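PDB 5DLL: aminopeptidase N from Francisella tularensis subsp. tularensis, which removes N-terminal amino acids from peptides as a zinc-dependent M1-family aminopeptidase, probably in the degradation of intracellular peptides produced by protein breakdown. Local coordinates for residues H404-E409 / R443-F448; G506-E511 / K560-A565; K746-Q751 / Y781-G786; M828-Y833 / M840-L845. All coordinates share one frame; numbering follows the deposited sequence.

Contact 1: residues H404-E409 / R443-F448; sequences HTLLGE and RDFSLF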
# COMPACT_ATOMS: atom_id res chain seq x y z
N HIS A 404 11.81 14.86 5.74
CA HIS A 404 10.93 15.98 5.43
C HIS A 404 10.67 16.82 6.68
O HIS A 404 10.70 18.05 6.63
CB HIS A 404 9.61 15.48 4.84
CG HIS A 404 8.71 16.58 4.37
ND1 HIS A 404 7.92 17.32 5.23
CD2 HIS A 404 8.47 17.06 3.13
CE1 HIS A 404 7.24 18.22 4.53
NE2 HIS A 404 7.56 18.08 3.26
N THR A 405 10.40 16.15 7.80
CA THR A 405 10.15 16.81 9.09
C THR A 405 11.36 17.61 9.56
O THR A 405 11.23 18.74 10.04
CB THR A 405 9.75 15.78 10.17
OG1 THR A 405 8.65 14.99 9.71
CG2 THR A 405 9.36 16.46 11.47
N LEU A 406 12.55 17.03 9.42
CA LEU A 406 13.80 17.67 9.84
C LEU A 406 14.18 18.88 8.99
O LEU A 406 14.66 19.88 9.52
CB LEU A 406 14.95 16.66 9.85
CG LEU A 406 14.90 15.62 10.97
CD1 LEU A 406 15.90 14.51 10.72
CD2 LEU A 406 15.13 16.25 12.34
N LEU A 407 13.97 18.79 7.68
CA LEU A 407 14.41 19.85 6.75
C LEU A 407 13.33 20.87 6.41
O LEU A 407 13.65 22.00 6.03
CB LEU A 407 14.90 19.24 5.44
CG LEU A 407 16.12 18.32 5.49
CD1 LEU A 407 16.30 17.70 4.12
CD2 LEU A 407 17.37 19.08 5.93
N GLY A 408 12.06 20.48 6.53
CA GLY A 408 10.96 21.30 6.03
C GLY A 408 10.85 21.15 4.52
O GLY A 408 11.78 20.65 3.87
N GLU A 409 9.73 21.60 3.96
CA GLU A 409 9.44 21.38 2.54
C GLU A 409 10.53 21.95 1.64
O GLU A 409 11.04 21.25 0.76
CB GLU A 409 8.08 21.99 2.17
CG GLU A 409 7.73 21.93 0.68
CD GLU A 409 7.38 20.54 0.16
OE1 GLU A 409 7.09 19.63 0.97
OE2 GLU A 409 7.37 20.36 -1.08
N ARG A 443 24.06 20.00 6.20
CA ARG A 443 23.71 19.29 7.42
C ARG A 443 24.36 17.91 7.51
O ARG A 443 24.79 17.34 6.49
CB ARG A 443 22.19 19.16 7.50
CG ARG A 443 21.65 18.99 8.89
CD ARG A 443 20.21 19.43 8.94
NE ARG A 443 19.60 19.15 10.23
CZ ARG A 443 18.34 19.46 10.54
NH1 ARG A 443 17.55 20.05 9.65
NH2 ARG A 443 17.87 19.16 11.75
N ASP A 444 24.43 17.37 8.73
CA ASP A 444 25.06 16.07 8.99
C ASP A 444 24.01 15.05 9.44
O ASP A 444 23.49 15.13 10.56
CB ASP A 444 26.15 16.22 10.06
CG ASP A 444 27.02 14.98 10.18
OD1 ASP A 444 27.48 14.45 9.14
OD2 ASP A 444 27.26 14.53 11.32
N PHE A 445 23.72 14.08 8.56
CA PHE A 445 22.79 12.99 8.85
C PHE A 445 23.51 11.64 8.98
O PHE A 445 23.06 10.64 8.44
CB PHE A 445 21.72 12.88 7.75
CG PHE A 445 20.74 14.03 7.72
CD1 PHE A 445 20.04 14.40 8.87
CD2 PHE A 445 20.48 14.70 6.54
CE1 PHE A 445 19.13 15.44 8.83
CE2 PHE A 445 19.57 15.74 6.50
CZ PHE A 445 18.89 16.11 7.64
N SER A 446 24.64 11.61 9.68
CA SER A 446 25.38 10.37 9.88
C SER A 446 24.66 9.44 10.86
O SER A 446 24.58 8.23 10.63
CB SER A 446 26.81 10.65 10.38
OG SER A 446 27.64 11.05 9.30
N LEU A 447 24.13 10.01 11.94
CA LEU A 447 23.40 9.25 12.96
C LEU A 447 22.04 8.80 12.45
O LEU A 447 21.52 7.76 12.86
CB LEU A 447 23.22 10.08 14.23
CG LEU A 447 22.82 9.31 15.49
CD1 LEU A 447 24.01 8.53 16.06
CD2 LEU A 447 22.25 10.25 16.53
N PHE A 448 21.45 9.60 11.56
CA PHE A 448 20.17 9.26 10.97
C PHE A 448 20.25 7.99 10.10
O PHE A 448 19.29 7.22 10.04
CB PHE A 448 19.66 10.43 10.14
CG PHE A 448 18.28 10.22 9.60
CD1 PHE A 448 17.18 10.45 10.40
CD2 PHE A 448 18.09 9.78 8.30
CE1 PHE A 448 15.90 10.26 9.92
CE2 PHE A 448 16.81 9.58 7.81
CZ PHE A 448 15.71 9.83 8.62

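Contact 2: residues G506-E511 / K560-A565; sequences GKNIAE and KYDNNA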
# COMPACT_ATOMS: atom_id res chain seq x y z
N GLY A 506 -5.22 27.99 26.33
CA GLY A 506 -5.43 27.27 25.08
C GLY A 506 -4.55 27.75 23.93
O GLY A 506 -4.63 27.21 22.83
N LYS A 507 -3.71 28.76 24.18
CA LYS A 507 -2.78 29.26 23.17
C LYS A 507 -1.67 28.24 22.94
O LYS A 507 -1.24 27.56 23.88
CB LYS A 507 -2.19 30.60 23.60
N ASN A 508 -1.21 28.12 21.69
CA ASN A 508 -0.13 27.19 21.35
C ASN A 508 1.23 27.88 21.32
O ASN A 508 1.51 28.69 20.44
CB ASN A 508 -0.40 26.50 20.02
CG ASN A 508 -1.26 25.26 20.18
OD1 ASN A 508 -0.93 24.19 19.68
ND2 ASN A 508 -2.36 25.40 20.91
N ILE A 509 2.07 27.54 22.30
CA ILE A 509 3.35 28.19 22.51
C ILE A 509 4.50 27.25 22.13
O ILE A 509 4.35 26.03 22.15
CB ILE A 509 3.52 28.57 24.00
CG1 ILE A 509 2.25 29.26 24.54
CG2 ILE A 509 4.74 29.46 24.21
CD1 ILE A 509 1.79 30.46 23.74
N ALA A 510 5.63 27.85 21.76
CA ALA A 510 6.89 27.12 21.57
C ALA A 510 6.81 26.04 20.48
O ALA A 510 7.44 24.99 20.60
CB ALA A 510 7.35 26.51 22.89
N GLU A 511 6.06 26.33 19.42
CA GLU A 511 5.87 25.37 18.33
C GLU A 511 7.13 25.23 17.47
O GLU A 511 7.54 26.17 16.79
CB GLU A 511 4.68 25.78 17.46
CG GLU A 511 3.34 25.78 18.18
CD GLU A 511 2.17 25.87 17.21
OE1 GLU A 511 2.19 26.74 16.33
OE2 GLU A 511 1.23 25.05 17.34
N LYS A 560 -9.16 19.69 23.04
CA LYS A 560 -9.89 20.95 22.93
C LYS A 560 -9.13 22.08 22.21
O LYS A 560 -9.69 22.76 21.35
CB LYS A 560 -10.33 21.41 24.33
CG LYS A 560 -11.38 22.51 24.33
CD LYS A 560 -11.81 22.85 25.75
CE LYS A 560 -12.62 24.13 25.81
NZ LYS A 560 -13.97 23.98 25.21
N TYR A 561 -7.85 22.26 22.56
CA TYR A 561 -7.10 23.47 22.16
C TYR A 561 -5.91 23.27 21.20
O TYR A 561 -5.40 24.26 20.67
CB TYR A 561 -6.58 24.19 23.42
CG TYR A 561 -7.66 24.78 24.30
CD1 TYR A 561 -8.42 25.86 23.88
CD2 TYR A 561 -7.90 24.27 25.58
CE1 TYR A 561 -9.40 26.41 24.69
CE2 TYR A 561 -8.88 24.81 26.39
CZ TYR A 561 -9.63 25.89 25.95
OH TYR A 561 -10.60 26.43 26.75
N ASP A 562 -5.47 22.03 20.99
CA ASP A 562 -4.27 21.77 20.18
C ASP A 562 -4.48 22.10 18.70
O ASP A 562 -5.50 21.71 18.12
CB ASP A 562 -3.84 20.30 20.34
CG ASP A 562 -2.45 20.00 19.74
OD1 ASP A 562 -1.87 20.86 19.05
OD2 ASP A 562 -1.95 18.88 19.97
N ASN A 563 -3.53 22.82 18.11
CA ASN A 563 -3.53 23.10 16.67
C ASN A 563 -3.49 21.82 15.84
O ASN A 563 -4.19 21.70 14.84
CB ASN A 563 -2.34 23.98 16.28
CG ASN A 563 -2.54 25.45 16.63
OD1 ASN A 563 -3.65 25.98 16.54
ND2 ASN A 563 -1.46 26.12 17.02
N ASN A 564 -2.65 20.87 16.28
CA ASN A 564 -2.40 19.64 15.53
C ASN A 564 -3.60 18.70 15.49
O ASN A 564 -3.93 18.05 16.48
CB ASN A 564 -1.20 18.89 16.13
CG ASN A 564 -0.72 17.75 15.26
OD1 ASN A 564 -0.71 16.59 15.69
ND2 ASN A 564 -0.33 18.06 14.04
N ALA A 565 -4.25 18.63 14.33
CA ALA A 565 -5.41 17.76 14.11
C ALA A 565 -5.15 16.29 14.49
O ALA A 565 -6.03 15.63 15.05
CB ALA A 565 -5.87 17.84 12.66

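Contact 3: residues K746-Q751 / Y781-G786; sequences KWLLSQ and YSLIGG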
# COMPACT_ATOMS: atom_id res chain seq x y z
N LYS A 746 -19.55 -6.72 -2.20
CA LYS A 746 -19.87 -5.83 -1.09
C LYS A 746 -21.16 -6.27 -0.39
O LYS A 746 -21.30 -6.12 0.83
CB LYS A 746 -19.99 -4.39 -1.58
CG LYS A 746 -18.72 -3.85 -2.21
CD LYS A 746 -18.78 -2.35 -2.45
CE LYS A 746 -17.44 -1.82 -2.94
NZ LYS A 746 -17.30 -0.35 -2.71
N TRP A 747 -22.09 -6.82 -1.16
CA TRP A 747 -23.32 -7.40 -0.62
C TRP A 747 -23.01 -8.57 0.33
O TRP A 747 -23.61 -8.69 1.40
CB TRP A 747 -24.22 -7.84 -1.76
CG TRP A 747 -25.53 -8.42 -1.36
CD1 TRP A 747 -26.59 -7.76 -0.79
CD2 TRP A 747 -25.95 -9.78 -1.52
NE1 TRP A 747 -27.63 -8.64 -0.57
CE2 TRP A 747 -27.26 -9.88 -1.02
CE3 TRP A 747 -25.33 -10.93 -2.04
CZ2 TRP A 747 -27.97 -11.08 -1.02
CZ3 TRP A 747 -26.04 -12.12 -2.04
CH2 TRP A 747 -27.35 -12.19 -1.53
N LEU A 748 -22.06 -9.41 -0.07
CA LEU A 748 -21.62 -10.53 0.76
C LEU A 748 -20.90 -10.03 2.00
O LEU A 748 -21.21 -10.44 3.12
CB LEU A 748 -20.67 -11.45 -0.03
CG LEU A 748 -21.26 -12.18 -1.25
CD1 LEU A 748 -20.15 -12.72 -2.13
CD2 LEU A 748 -22.20 -13.30 -0.81
N LEU A 749 -19.93 -9.14 1.80
CA LEU A 749 -19.14 -8.57 2.90
C LEU A 749 -20.03 -7.92 3.94
O LEU A 749 -19.82 -8.10 5.13
CB LEU A 749 -18.13 -7.56 2.36
CG LEU A 749 -17.24 -6.82 3.38
CD1 LEU A 749 -16.55 -7.78 4.33
CD2 LEU A 749 -16.21 -5.97 2.65
N SER A 750 -21.02 -7.16 3.48
CA SER A 750 -21.95 -6.46 4.39
C SER A 750 -22.72 -7.45 5.26
O SER A 750 -22.85 -7.24 6.46
CB SER A 750 -22.93 -5.60 3.60
OG SER A 750 -22.27 -4.51 2.99
N GLN A 751 -23.22 -8.51 4.64
CA GLN A 751 -23.92 -9.57 5.37
C GLN A 751 -22.98 -10.28 6.35
O GLN A 751 -23.34 -10.50 7.50
CB GLN A 751 -24.54 -10.57 4.40
CG GLN A 751 -25.80 -10.07 3.72
CD GLN A 751 -26.20 -10.93 2.54
OE1 GLN A 751 -27.22 -11.63 2.58
NE2 GLN A 751 -25.40 -10.90 1.48
N TYR A 781 -12.63 -13.67 -0.08
CA TYR A 781 -12.20 -12.58 0.81
C TYR A 781 -13.39 -11.76 1.30
O TYR A 781 -13.38 -11.24 2.41
CB TYR A 781 -11.19 -11.65 0.11
CG TYR A 781 -10.01 -12.35 -0.52
CD1 TYR A 781 -9.42 -13.46 0.09
CD2 TYR A 781 -9.46 -11.90 -1.72
CE1 TYR A 781 -8.33 -14.10 -0.48
CE2 TYR A 781 -8.37 -12.54 -2.30
CZ TYR A 781 -7.81 -13.64 -1.68
OH TYR A 781 -6.74 -14.28 -2.24
N SER A 782 -14.41 -11.66 0.45
CA SER A 782 -15.64 -10.97 0.81
C SER A 782 -16.39 -11.71 1.90
O SER A 782 -16.60 -11.17 2.98
CB SER A 782 -16.54 -10.82 -0.42
OG SER A 782 -15.91 -10.02 -1.40
N LEU A 783 -16.79 -12.95 1.62
CA LEU A 783 -17.65 -13.70 2.52
C LEU A 783 -16.89 -14.28 3.71
O LEU A 783 -17.27 -14.05 4.86
CB LEU A 783 -18.38 -14.83 1.78
CG LEU A 783 -19.44 -15.56 2.61
CD1 LEU A 783 -20.59 -14.62 2.97
CD2 LEU A 783 -19.95 -16.79 1.87
N ILE A 784 -15.83 -15.04 3.43
CA ILE A 784 -15.11 -15.76 4.49
C ILE A 784 -14.16 -14.82 5.24
O ILE A 784 -14.17 -14.79 6.47
CB ILE A 784 -14.33 -16.97 3.94
CG1 ILE A 784 -15.24 -17.90 3.12
CG2 ILE A 784 -13.65 -17.74 5.07
CD1 ILE A 784 -16.49 -18.38 3.84
N GLY A 785 -13.36 -14.06 4.50
CA GLY A 785 -12.48 -13.05 5.10
C GLY A 785 -13.25 -11.94 5.79
O GLY A 785 -12.80 -11.39 6.79
N GLY A 786 -14.42 -11.62 5.24
CA GLY A 786 -15.34 -10.68 5.86
C GLY A 786 -15.94 -11.19 7.17
O GLY A 786 -16.18 -10.40 8.08

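Contact 4: residues M828-Y833 / M840-L845; sequences MSWKRY and MMKNAL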
# COMPACT_ATOMS: atom_id res chain seq x y z
N MET A 828 -4.64 -18.53 13.38
CA MET A 828 -3.24 -18.66 13.80
C MET A 828 -2.80 -17.62 14.84
O MET A 828 -1.62 -17.58 15.21
CB MET A 828 -2.32 -18.60 12.57
CG MET A 828 -2.79 -19.50 11.43
SD MET A 828 -1.63 -19.80 10.08
CE MET A 828 -0.78 -18.23 9.94
N SER A 829 -3.73 -16.80 15.33
CA SER A 829 -3.44 -15.82 16.38
C SER A 829 -3.65 -16.35 17.81
O SER A 829 -3.47 -15.62 18.78
CB SER A 829 -4.31 -14.57 16.18
OG SER A 829 -4.07 -14.00 14.91
N TRP A 830 -4.03 -17.62 17.93
CA TRP A 830 -4.35 -18.27 19.21
C TRP A 830 -3.48 -17.91 20.44
O TRP A 830 -3.97 -17.98 21.57
CB TRP A 830 -4.37 -19.80 19.01
CG TRP A 830 -3.04 -20.37 18.58
CD1 TRP A 830 -2.63 -20.62 17.30
CD2 TRP A 830 -1.96 -20.76 19.44
NE1 TRP A 830 -1.35 -21.14 17.32
CE2 TRP A 830 -0.92 -21.23 18.62
CE3 TRP A 830 -1.77 -20.75 20.83
CZ2 TRP A 830 0.29 -21.69 19.14
CZ3 TRP A 830 -0.57 -21.20 21.34
CH2 TRP A 830 0.45 -21.67 20.50
N LYS A 831 -2.22 -17.55 20.23
CA LYS A 831 -1.36 -17.08 21.33
C LYS A 831 -1.91 -15.84 22.06
O LYS A 831 -1.69 -15.68 23.26
CB LYS A 831 0.05 -16.75 20.82
CG LYS A 831 0.95 -17.95 20.63
CD LYS A 831 2.39 -17.53 20.40
CE LYS A 831 3.34 -18.71 20.50
NZ LYS A 831 4.76 -18.27 20.46
N ARG A 832 -2.61 -14.98 21.33
CA ARG A 832 -3.08 -13.70 21.84
C ARG A 832 -4.30 -13.79 22.77
O ARG A 832 -4.59 -12.84 23.50
CB ARG A 832 -3.43 -12.77 20.67
CG ARG A 832 -2.29 -12.46 19.68
CD ARG A 832 -1.36 -11.35 20.15
NE ARG A 832 -2.09 -10.12 20.50
CZ ARG A 832 -2.34 -9.70 21.74
NH1 ARG A 832 -1.92 -10.38 22.80
NH2 ARG A 832 -3.03 -8.58 21.92
N TYR A 833 -5.00 -14.92 22.75
CA TYR A 833 -6.34 -15.03 23.35
C TYR A 833 -6.38 -15.79 24.67
O TYR A 833 -5.42 -16.46 25.05
CB TYR A 833 -7.31 -15.68 22.35
CG TYR A 833 -7.57 -14.80 21.15
CD1 TYR A 833 -6.65 -14.72 20.11
CD2 TYR A 833 -8.73 -14.03 21.07
CE1 TYR A 833 -6.88 -13.90 19.01
CE2 TYR A 833 -8.97 -13.22 19.97
CZ TYR A 833 -8.04 -13.16 18.95
OH TYR A 833 -8.27 -12.35 17.86
N MET A 840 -9.97 -23.50 21.32
CA MET A 840 -10.90 -23.75 20.22
C MET A 840 -10.29 -23.41 18.86
O MET A 840 -10.65 -24.01 17.84
CB MET A 840 -12.22 -23.01 20.44
CG MET A 840 -13.05 -23.62 21.57
SD MET A 840 -14.68 -22.89 21.80
CE MET A 840 -14.27 -21.38 22.66
N MET A 841 -9.35 -22.46 18.86
CA MET A 841 -8.59 -22.12 17.66
C MET A 841 -7.58 -23.22 17.32
O MET A 841 -7.42 -23.55 16.15
CB MET A 841 -7.84 -20.79 17.86
CG MET A 841 -8.73 -19.55 17.82
SD MET A 841 -7.80 -18.03 18.07
CE MET A 841 -9.13 -16.86 18.25
N LYS A 842 -6.91 -23.75 18.33
CA LYS A 842 -5.94 -24.84 18.14
C LYS A 842 -6.63 -26.11 17.67
O LYS A 842 -6.20 -26.72 16.70
CB LYS A 842 -5.15 -25.11 19.42
CG LYS A 842 -4.23 -23.97 19.82
CD LYS A 842 -3.26 -24.37 20.91
CE LYS A 842 -2.11 -25.20 20.36
NZ LYS A 842 -0.96 -25.24 21.31
N ASN A 843 -7.70 -26.51 18.36
CA ASN A 843 -8.53 -27.63 17.91
C ASN A 843 -8.83 -27.53 16.42
O ASN A 843 -8.70 -28.51 15.69
CB ASN A 843 -9.87 -27.67 18.67
CG ASN A 843 -9.71 -28.04 20.13
OD1 ASN A 843 -8.63 -28.39 20.58
ND2 ASN A 843 -10.80 -27.95 20.88
N ALA A 844 -9.22 -26.34 15.99
CA ALA A 844 -9.52 -26.08 14.58
C ALA A 844 -8.29 -26.20 13.68
O ALA A 844 -8.39 -26.71 12.57
CB ALA A 844 -10.16 -24.70 14.41
N LEU A 845 -7.14 -25.72 14.15
CA LEU A 845 -5.89 -25.91 13.42
C LEU A 845 -5.50 -27.39 13.34
O LEU A 845 -5.10 -27.87 12.29
CB LEU A 845 -4.75 -25.11 14.06
CG LEU A 845 -4.82 -23.59 13.88
CD1 LEU A 845 -3.69 -22.91 14.65
CD2 LEU A 845 -4.77 -23.20 12.41

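Contact 1: residues H404-E409 / R443-F448
One face of the F445 ring carries CG of R443, 4.2 Å above the plane and nearer the rim than the centre, while the ring edge receives a leucine methyl: CD2 of L407 lies near the plane, 3.7 Å from F445 CZ. A second leucine, L406, reaches the same ring obliquely with CD1, which is 3.9 Å from F445 CE1; L406 CD1 also lies 4.3 Å from F448 CD1. With CG anti to the carbonyl carbon, each leucine turns a methyl to the F445 ring.

The contact belongs to the M1 peptidase domain, where helix 390-423 packs against the loop between helices 430-439 and 450-453. V434 and A438 of helix 430-439 also touch F445, so the ring is shared by two helices.

Above this apolar layer runs R443, its CG anti to the backbone N and its chain extended as far as NE. The guanidinium thereby arrives beside the helix, and NH1 donates to the carbonyl oxygen of L406 at 2.9 Å. The bond is bent (145° at the hydrogen), and the donor stands well above the carbonyl plane. L406 CD2 meets the other nitrogen, NH2, which forms a salt bridge with E515, so that one guanidinium links a helix carbonyl to a carboxylate of strand 508-516.

Earlier on the helix, the imidazole of H404 presents NE2 in its ring plane to the anti lone pair of E409 OE1, 2.8 Å away; that oxygen is also paired with R252.

Contact 2: residues G506-E511 / K560-A565
N508 stands at the seam between the Ig-like beta domain, where it lies on strand 508-516, and the helical C-terminal domain, where helix 552-561 ends and the chain turns toward helix 565-581. Its CB lies 3.2 Å from ND2 of N563, and the two asparagine side chains run antiparallel, alongside each other, with their amide planes 42° apart. At the tip, OD1 accepts a nearly straight but weak hydrogen bond from the backbone N of N563, at 3.3 Å, whereas ND2 donates weakly to the carbonyl oxygen of Y561 and, within its own segment, to that of G506. A single amide thus reads the backbone on both sides of D562, the first residue to leave the helix.

G506 packs on a face of the Y561 ring: its CA is 3.8 Å from the centroid, a CH-pi contact, and CG of K560 covers the opposite face.

The carboxylates converge on R538, which forms salt bridges with both E511 and D562 and would be expected to ease the repulsion between them. D562 also bonds S535 through OD2, and its OD1 accepts from the backbone N of N564 at 2.9 Å, closing an Asx turn. Between the two segments the one hydrogen bond that is not weak is nearly straight: N563 ND2 donates in its own amide plane to E511 OE2, 2.9 Å away, from above the carboxylate plane.

Contact 3: residues K746-Q751 / Y781-G786
Helices 741-752 and 777-788 lie side by side in the all-helical C-terminal domain, assigned by sequence to the ARM-repeat type. Their segments run nearly parallel, with axes 7.6 Å apart and a crossing angle of -15°, a close approach consistent with S782 and G786 at the interface.

Apolar contacts come in two kinds. CB of L748 points at the other helix and meets CB of S782 at 4.2 Å; farther out, CD2 of L748 touches CD1 of L783 at 4.3 Å. L783 also packs on V763, L766 and V767 of helix 759-767, which joins this pair to a third helix. Side chain meets backbone at L749, whose CG is anti to the backbone N (chi1 178°). With chi2 at 51°, L749 CD1 lies over the backbone of the neighbouring helix, 3.6 Å from S782 O.

Several polar side chains, S782, S750 and Q751, bond carbonyls of their own helix. S782 bonds through OG to the carbonyl of N778, and S750 OG donates to K746 O, which also accepts from S750 N. Likewise Q751 NE2 donates to W747 O at 2.8 Å, and its amide nitrogen sits over a face of the indole of W747.

At G786, where the chain has no side chain to interpose, L749 CD1 rests 3.5 Å from CA.

Contact 4: residues M828-Y833 / M840-L845
The chain from M828 to Y833 forms no regular helix or strand; R832 N bonds S829 O, and the chain passes closest to residues 840-845 where CA of W830 comes 5.9 Å from that of M841. This is the connection from helix 817-824 folding back on the helix that follows it, in the helical domain.

W830 enters with CG between its backbone N and carbonyl carbon, the crowded position (chi1 62°). One face of the indole receives K842, whose chain bends at chi3 so that CD lies 4.1 Å from the centroid of the six-membered ring and NZ 4.2 Å from it. CG of K831 covers the opposite face. L845 comes across the W830 side chain almost perpendicularly, its CD1 3.7 Å from W830 CD1, and its CD2 meets CG of M828.

The extended M841 chain runs past the W830 backbone to Y833. Its SD lies 3.6 Å from CA of W830, and CE stands over the centre of the Y833 ring, 3.6 Å from the centroid and almost on the normal. H795 also stacks with Y833.

The indole NE1 donates to S864 O of helix 855-866, which satisfies its polar edge. K842 combines a cation-pi contact through NZ with CH-pi packing of its CD methylene, which should favour its charged form, while M841 contributes sulfur and methyl in a Met-aromatic contact.

How the contacts relate
The four contacts follow one another along the chain, and none touches another. Contact 1 lies in the catalytic domain that also holds the zinc ligands H309, H313 and E332, yet it is away from that site, as are the others. Contact 2, its centre 24 Å from that of contact 1, joins the Ig-like domain to the helical one; strand 508-516 links contacts 1 and 2: it carries the 506-511 side of contact 2, and its E515 pairs with R443 of contact 1. Contacts 3 and 4 both lie in the helical domain, centres 22 Å apart and nearest atoms about 12 Å. Contacts 1 and 3 fall on opposite sides of the chain's centre, centres 45 Å apart.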